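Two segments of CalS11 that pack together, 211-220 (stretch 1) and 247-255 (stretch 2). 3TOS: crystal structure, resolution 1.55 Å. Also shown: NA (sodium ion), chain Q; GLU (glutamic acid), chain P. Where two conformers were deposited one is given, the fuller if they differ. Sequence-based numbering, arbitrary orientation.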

ATOM      1  N   SER B 211       3.770 -24.046   0.909  1.00  7.96           N
ATOM      2  CA  SER B 211       4.179 -24.960  -0.172  1.00  7.21           C
ATOM      3  C   SER B 211       3.266 -24.817  -1.378  1.00  8.17           C
ATOM      4  O   SER B 211       2.072 -24.596  -1.243  1.00  9.64           O
ATOM      5  N   ILE B 212       3.826 -24.948  -2.564  1.00  7.81           N
ATOM      6  CA  ILE B 212       2.966 -24.858  -3.735  1.00  8.76           C
ATOM      7  C   ILE B 212       2.721 -26.244  -4.312  1.00  8.14           C
ATOM      8  O   ILE B 212       3.680 -27.027  -4.470  1.00 10.03           O
ATOM      9  N   VAL B 213       1.466 -26.521  -4.661  1.00  7.02           N
ATOM     10  CA  VAL B 213       1.088 -27.744  -5.347  1.00  7.36           C
ATOM     11  C   VAL B 213       0.530 -27.345  -6.706  1.00  7.81           C
ATOM     12  O   VAL B 213      -0.439 -26.582  -6.776  1.00  9.51           O
ATOM     13  N   ALA B 214       1.202 -27.780  -7.774  1.00  8.54           N
ATOM     14  CA  ALA B 214       0.809 -27.394  -9.136  1.00  9.02           C
ATOM     15  C   ALA B 214       0.423 -28.582 -10.009  1.00  8.86           C
ATOM     16  O   ALA B 214       0.924 -29.686  -9.805  1.00 10.46           O
ATOM     17  N   PHE B 215      -0.498 -28.341 -10.936  1.00  8.54           N
ATOM     18  CA  PHE B 215      -1.039 -29.391 -11.810  1.00  9.48           C
ATOM     19  C   PHE B 215      -0.938 -28.932 -13.234  1.00  8.52           C
ATOM     20  O   PHE B 215      -1.288 -27.791 -13.569  1.00 10.74           O
ATOM     21  N   ASP B 216      -0.481 -29.842 -14.095  1.00 10.40           N
ATOM     22  CA  ASP B 216      -0.254 -29.518 -15.514  1.00 10.21           C
ATOM     23  C   ASP B 216      -1.508 -29.632 -16.372  1.00 10.20           C
ATOM     24  O   ASP B 216      -1.582 -28.999 -17.408  1.00 11.14           O
ATOM     25  N   GLU B 217      -2.484 -30.434 -15.913  0.55  9.30           N
ATOM     26  CA  GLU B 217      -3.709 -30.718 -16.752  0.55  9.36           C
ATOM     27  C   GLU B 217      -5.001 -30.781 -15.919  0.55  9.64           C
ATOM     28  O   GLU B 217      -5.914 -31.512 -16.278  0.55 10.82           O
ATOM     29  N   LEU B 218      -5.098 -29.954 -14.877  1.00  8.83           N
ATOM     30  CA  LEU B 218      -6.156 -30.109 -13.865  1.00  9.76           C
ATOM     31  C   LEU B 218      -7.553 -30.058 -14.520  1.00 10.72           C
ATOM     32  O   LEU B 218      -8.401 -30.819 -14.180  1.00 12.12           O
ATOM     33  N   ASP B 219      -7.771 -29.123 -15.428  1.00 10.65           N
ATOM     34  CA  ASP B 219      -9.107 -28.866 -15.990  1.00 11.17           C
ATOM     35  C   ASP B 219      -9.153 -29.167 -17.503  1.00 11.65           C
ATOM     36  O   ASP B 219     -10.059 -28.687 -18.213  1.00 12.05           O
ATOM     37  N   ASN B 220      -8.241 -30.026 -17.965  1.00 10.15           N
ATOM     38  CA  ASN B 220      -8.196 -30.404 -19.379  1.00  9.92           C
ATOM     39  C   ASN B 220      -9.153 -31.576 -19.690  1.00  9.12           C
ATOM     40  O   ASN B 220      -9.027 -32.659 -19.108  1.00 10.29           O
ATOM     41  N   ARG B 247      -2.652 -18.049 -19.216  1.00  9.30           N
ATOM     42  CA  ARG B 247      -2.057 -19.380 -19.421  1.00  9.53           C
ATOM     43  C   ARG B 247      -2.995 -20.441 -18.869  1.00  9.88           C
ATOM     44  O   ARG B 247      -3.359 -20.411 -17.685  1.00 12.17           O
ATOM     45  N   PRO B 248      -3.433 -21.374 -19.704  1.00 10.91           N
ATOM     46  CA  PRO B 248      -4.423 -22.363 -19.227  1.00 10.94           C
ATOM     47  C   PRO B 248      -3.875 -23.317 -18.172  1.00 10.58           C
ATOM     48  O   PRO B 248      -4.673 -23.903 -17.406  1.00 10.69           O
ATOM     49  N   ALA B 249      -2.550 -23.455 -18.105  1.00 10.00           N
ATOM     50  CA  ALA B 249      -1.854 -24.351 -17.140  1.00  9.24           C
ATOM     51  C   ALA B 249      -0.516 -23.681 -16.894  1.00  9.65           C
ATOM     52  O   ALA B 249      -0.001 -22.994 -17.795  1.00 10.26           O
ATOM     53  N   PRO B 250       0.077 -23.915 -15.724  1.00 11.40           N
ATOM     54  CA  PRO B 250      -0.432 -24.793 -14.649  1.00 10.55           C
ATOM     55  C   PRO B 250      -1.541 -24.163 -13.812  1.00  9.75           C
ATOM     56  O   PRO B 250      -1.714 -22.919 -13.795  1.00 11.25           O
ATOM     57  N   ALA B 251      -2.274 -25.017 -13.113  1.00  7.45           N
ATOM     58  CA  ALA B 251      -3.136 -24.559 -12.040  1.00  7.13           C
ATOM     59  C   ALA B 251      -2.382 -24.863 -10.749  1.00 10.21           C
ATOM     60  O   ALA B 251      -1.815 -25.951 -10.613  1.00 13.86           O
ATOM     61  N   TYR B 252      -2.377 -23.930  -9.803  1.00  9.73           N
ATOM     62  CA  TYR B 252      -1.568 -24.167  -8.611  1.00  9.01           C
ATOM     63  C   TYR B 252      -2.246 -23.578  -7.399  1.00  9.19           C
ATOM     64  O   TYR B 252      -3.025 -22.644  -7.481  1.00 10.58           O
ATOM     65  N   LEU B 253      -1.954 -24.190  -6.264  1.00  8.68           N
ATOM     66  CA  LEU B 253      -2.475 -23.702  -4.985  1.00  8.81           C
ATOM     67  C   LEU B 253      -1.322 -23.512  -3.980  1.00  8.67           C
ATOM     68  O   LEU B 253      -0.285 -24.163  -4.067  1.00  8.67           O
ATOM     69  N   ARG B 254      -1.552 -22.660  -2.992  0.60  8.29           N
ATOM     70  CA  ARG B 254      -0.596 -22.393  -1.919  0.60  9.44           C
ATOM     71  C   ARG B 254      -1.181 -23.142  -0.743  0.60  8.60           C
ATOM     72  O   ARG B 254      -2.274 -22.789  -0.247  0.60  8.76           O
ATOM     73  N   TRP B 255      -0.491 -24.189  -0.316  1.00  7.85           N
ATOM     74  CA  TRP B 255      -1.007 -25.036   0.764  1.00  9.81           C
ATOM     75  C   TRP B 255      -1.382 -24.203   2.009  1.00 10.39           C
ATOM     76  O   TRP B 255      -0.575 -23.351   2.487  1.00 10.04           O
TER

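The strands 211-215 and 251-254 run antiparallel, their N-to-C directions 164° apart and their axes approaching to 4.6 Å; within each extended strand successive side chains alternate between the two faces of the sheet. The backbone pairing fixes which residues meet. At Ser211, the carbonyl O accepts a hydrogen bond from Trp255 N (2.8 Å, 170° at the hydrogen). The Ser211 side chain (chi1 m) points sideways, its CB 4.2 Å from Trp255 CB, and OG is satisfied elsewhere in the structure.

Ile212 sits opposite Arg254 in a non-hydrogen-bonded pair and shares a face with Ala214 and Tyr252. With both chi angles m, its end comes nearer the other stretch: CD1 lies 3.9 Å from Arg254 CA, while CG2 lies 3.9 Å from Tyr252 CD2, an oblique approach to the ring. Val213 turns to the other face. Its backbone forms two hydrogen bonds with Leu253, Val213 N to Leu253 O (3.0 Å) and Leu253 N to Val213 O (2.9 Å), which hold the side chains in register. Val213 (chi1 t) places CB 4.0 Å from CG of Leu253, whose p, p rotamer brings its end closer to stretch 1.

Ala214 and Tyr252 form the tightest pair of the register, CA to CA 4.0 Å, and their CB atoms are 3.9 Å apart. The p rotamer of Tyr252 carries its ring end away from stretch 1. Phe215 (chi1 m, chi2 97°) points to the same face as Val213 and Ala251. Phe215 N donates to Ala251 O (2.7 Å), and Ala251 N donates to Phe215 O (3.0 Å).

Beyond the strand, Asp216 (chi1 t) points away from stretch 2, although its backbone O lies 3.3 Å from Ala249 CB. A bound sodium ion is coordinated by the backbone O of Asp216 at 2.7 Å, by Asp216 OD1 at 2.9 Å and by Glu217 OE2 at 2.9 Å. The bound glutamic acid adds its O to the ion at 2.9 Å, and its N donates to Asp216 OD1 (2.6 Å) and Glu217 OE2 (2.8 Å). The other carboxylate oxygen of Glu217, OE1, accepts from Asn220 ND2 at 2.6 Å, across the type I turn from Glu217 to Asn220.

Leu218 (t, p) points toward stretch 2, with CD2 3.9 Å from Ala251 CB. Asp219 (chi1 p) reaches Pro248 through water: one molecule donates to Asp219 OD1 and Pro248 O, both at 2.7 Å, and a second to Asp219 OD2 (2.6 Å) and Pro248 O (2.9 Å).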

ATOM      1  CB  SER B 211       4.178 -26.426   0.282  1.00  7.52           C
ATOM      2  OG  SER B 211       5.182 -26.632   1.287  1.00  8.92           O
ATOM      3  CB  ILE B 212       3.636 -23.972  -4.871  1.00 10.76           C
ATOM      4  CG1 ILE B 212       3.860 -22.566  -4.328  1.00 14.75           C
ATOM      5  CG2 ILE B 212       2.794 -24.063  -6.231  1.00 11.70           C
ATOM      6  CD1 ILE B 212       2.597 -21.800  -4.111  1.00 15.71           C
ATOM      7  CB  VAL B 213       0.052 -28.554  -4.545  1.00  8.86           C
ATOM      8  CG1 VAL B 213      -0.360 -29.824  -5.331  1.00 10.77           C
ATOM      9  CG2 VAL B 213       0.686 -28.897  -3.175  1.00  9.42           C
ATOM     10  CB  ALA B 214       1.947 -26.612  -9.798  1.00  9.59           C
ATOM     11  CB  PHE B 215      -2.524 -29.640 -11.505  1.00  9.67           C
ATOM     12  CG  PHE B 215      -2.763 -30.191 -10.122  1.00 11.53           C
ATOM     13  CD1 PHE B 215      -3.117 -29.327  -9.087  1.00 12.34           C
ATOM     14  CD2 PHE B 215      -2.602 -31.559  -9.859  1.00 11.70           C
ATOM     15  CE1 PHE B 215      -3.342 -29.816  -7.825  1.00 12.79           C
ATOM     16  CE2 PHE B 215      -2.839 -32.075  -8.585  1.00 13.49           C
ATOM     17  CZ  PHE B 215      -3.170 -31.203  -7.554  1.00 14.01           C
ATOM     18  CB  ASP B 216       0.876 -30.428 -16.085  1.00 11.35           C
ATOM     19  CG  ASP B 216       1.475 -29.891 -17.358  1.00 15.29           C
ATOM     20  OD1 ASP B 216       1.121 -30.385 -18.440  1.00 15.65           O
ATOM     21  OD2 ASP B 216       2.359 -29.016 -17.260  1.00 16.24           O
ATOM     22  CB  GLU B 217      -3.540 -32.025 -17.570  0.55  8.84           C
ATOM     23  CG  GLU B 217      -2.321 -32.002 -18.535  0.55  8.51           C
ATOM     24  CD  GLU B 217      -2.507 -31.098 -19.743  0.55  9.40           C
ATOM     25  OE1 GLU B 217      -3.565 -30.482 -19.825  0.55  9.17           O
ATOM     26  OE2 GLU B 217      -1.597 -31.020 -20.607  0.55  9.84           O
ATOM     27  CB  LEU B 218      -6.053 -29.001 -12.811  1.00 10.66           C
ATOM     28  CG  LEU B 218      -7.087 -29.128 -11.667  1.00 11.08           C
ATOM     29  CD1 LEU B 218      -6.907 -30.457 -10.930  1.00 12.76           C
ATOM     30  CD2 LEU B 218      -6.954 -27.947 -10.722  1.00 13.18           C
ATOM     31  CB  ASP B 219      -9.557 -27.436 -15.700  1.00 10.85           C
ATOM     32  CG  ASP B 219      -8.603 -26.377 -16.271  1.00 11.70           C
ATOM     33  OD1 ASP B 219      -7.388 -26.639 -16.430  1.00 12.82           O
ATOM     34  OD2 ASP B 219      -9.059 -25.237 -16.487  1.00 12.89           O
ATOM     35  CB  ASN B 220      -6.748 -30.764 -19.719  1.00 12.42           C
ATOM     36  CG  ASN B 220      -6.540 -31.082 -21.212  1.00 12.90           C
ATOM     37  OD1 ASN B 220      -7.476 -31.418 -21.924  1.00 13.81           O
ATOM     38  ND2 ASN B 220      -5.333 -30.979 -21.675  1.00 16.59           N
ATOM     39  CB  ARG B 247      -0.654 -19.443 -18.709  1.00 11.50           C
ATOM     40  CG  ARG B 247       0.231 -18.278 -19.124  1.00 11.66           C
ATOM     41  CD  ARG B 247       1.542 -18.338 -18.443  1.00 10.02           C
ATOM     42  NE  ARG B 247       2.230 -17.086 -18.695  1.00 13.66           N
ATOM     43  CZ  ARG B 247       3.311 -16.689 -18.079  1.00 13.70           C
ATOM     44  NH1 ARG B 247       3.956 -17.520 -17.254  1.00 13.14           N
ATOM     45  NH2 ARG B 247       3.745 -15.464 -18.318  1.00 15.46           N
ATOM     46  CB  PRO B 248      -4.755 -23.150 -20.508  1.00 12.11           C
ATOM     47  CG  PRO B 248      -3.505 -23.029 -21.339  1.00 12.61           C
ATOM     48  CD  PRO B 248      -3.037 -21.606 -21.111  1.00 12.58           C
ATOM     49  CB  ALA B 249      -1.645 -25.747 -17.758  1.00 10.49           C
ATOM     50  CB  PRO B 250       0.805 -24.983 -13.802  1.00 11.58           C
ATOM     51  CG  PRO B 250       1.484 -23.651 -13.859  1.00 13.61           C
ATOM     52  CD  PRO B 250       1.367 -23.268 -15.344  1.00 11.64           C
ATOM     53  CB  ALA B 251      -4.435 -25.315 -12.056  1.00  8.73           C
ATOM     54  CB  TYR B 252      -0.149 -23.542  -8.775  1.00  8.95           C
ATOM     55  CG  TYR B 252      -0.122 -22.042  -8.768  1.00  9.21           C
ATOM     56  CD1 TYR B 252      -0.491 -21.296  -9.899  1.00 10.09           C
ATOM     57  CD2 TYR B 252       0.326 -21.359  -7.637  1.00 11.64           C
ATOM     58  CE1 TYR B 252      -0.465 -19.914  -9.878  1.00 10.72           C
ATOM     59  CE2 TYR B 252       0.352 -19.977  -7.607  1.00 14.00           C
ATOM     60  CZ  TYR B 252      -0.054 -19.260  -8.732  1.00 14.53           C
ATOM     61  OH  TYR B 252       0.002 -17.888  -8.667  1.00 17.84           O
ATOM     62  CB  LEU B 253      -3.520 -24.689  -4.457  1.00  9.84           C
ATOM     63  CG  LEU B 253      -3.031 -26.097  -4.113  1.00  9.96           C
ATOM     64  CD1 LEU B 253      -2.540 -26.127  -2.637  1.00  8.99           C
ATOM     65  CD2 LEU B 253      -4.226 -27.039  -4.279  1.00 11.87           C
ATOM     66  CB  ARG B 254      -0.497 -20.892  -1.615  0.60 11.86           C
ATOM     67  CG  ARG B 254       0.595 -20.497  -0.621  0.60 15.82           C
ATOM     68  CD  ARG B 254       0.964 -19.044  -0.889  0.60 20.00           C
ATOM     69  NE  ARG B 254       1.862 -18.432   0.080  0.60 24.57           N
ATOM     70  CZ  ARG B 254       1.459 -17.782   1.165  0.60 27.12           C
ATOM     71  NH1 ARG B 254       0.163 -17.696   1.467  0.60 27.72           N
ATOM     72  NH2 ARG B 254       2.351 -17.213   1.948  0.60 28.34           N
ATOM     73  CB  TRP B 255       0.068 -26.072   1.146  1.00 10.21           C
ATOM     74  CG  TRP B 255      -0.459 -27.165   2.019  1.00  8.95           C
ATOM     75  CD1 TRP B 255      -0.192 -27.361   3.381  1.00 10.17           C
ATOM     76  CD2 TRP B 255      -1.372 -28.208   1.632  1.00 10.98           C
ATOM     77  NE1 TRP B 255      -0.891 -28.444   3.807  1.00 10.78           N
ATOM     78  CE2 TRP B 255      -1.606 -28.989   2.778  1.00 11.19           C
ATOM     79  CE3 TRP B 255      -2.027 -28.547   0.426  1.00 11.96           C
ATOM     80  CZ2 TRP B 255      -2.469 -30.104   2.771  1.00 13.70           C
ATOM     81  CZ3 TRP B 255      -2.827 -29.652   0.411  1.00 14.91           C
ATOM     82  CH2 TRP B 255      -3.049 -30.425   1.579  1.00 15.31           C
TER
HETATM   83 NA    NA Q 260      -0.541 -28.477 -19.845  1.00  9.95          NA
HETATM   84  N   GLU P 259       0.904 -32.158 -20.327  1.00 23.68           N
HETATM   85  CA  GLU P 259       1.746 -32.225 -21.576  1.00 23.74           C
HETATM   86  C   GLU P 259       1.740 -30.854 -22.254  1.00 25.40           C
HETATM   87  O   GLU P 259       1.109 -29.910 -21.742  1.00 25.37           O
HETATM   88  CB  GLU P 259       1.210 -33.305 -22.567  1.00 24.03           C
HETATM   89  CG  GLU P 259      -0.232 -33.014 -23.050  1.00 24.32           C
HETATM   90  CD  GLU P 259      -0.811 -34.105 -23.961  1.00 23.99           C
HETATM   91  OE1 GLU P 259      -0.035 -34.874 -24.586  1.00 24.08           O
HETATM   92  OE2 GLU P 259      -2.039 -34.120 -24.133  1.00 22.84           O
HETATM   93  OXT GLU P 259       2.324 -30.639 -23.332  1.00 26.50           O
HETATM   94  O   HOH W   1      -5.356 -25.314 -15.171  1.00 14.22           O
HETATM   95  O   HOH W   2      -7.529 -23.288 -17.145  1.00 14.26           O
HETATM   96  O   HOH W   3      -0.555 -25.981 -21.505  1.00 23.75           O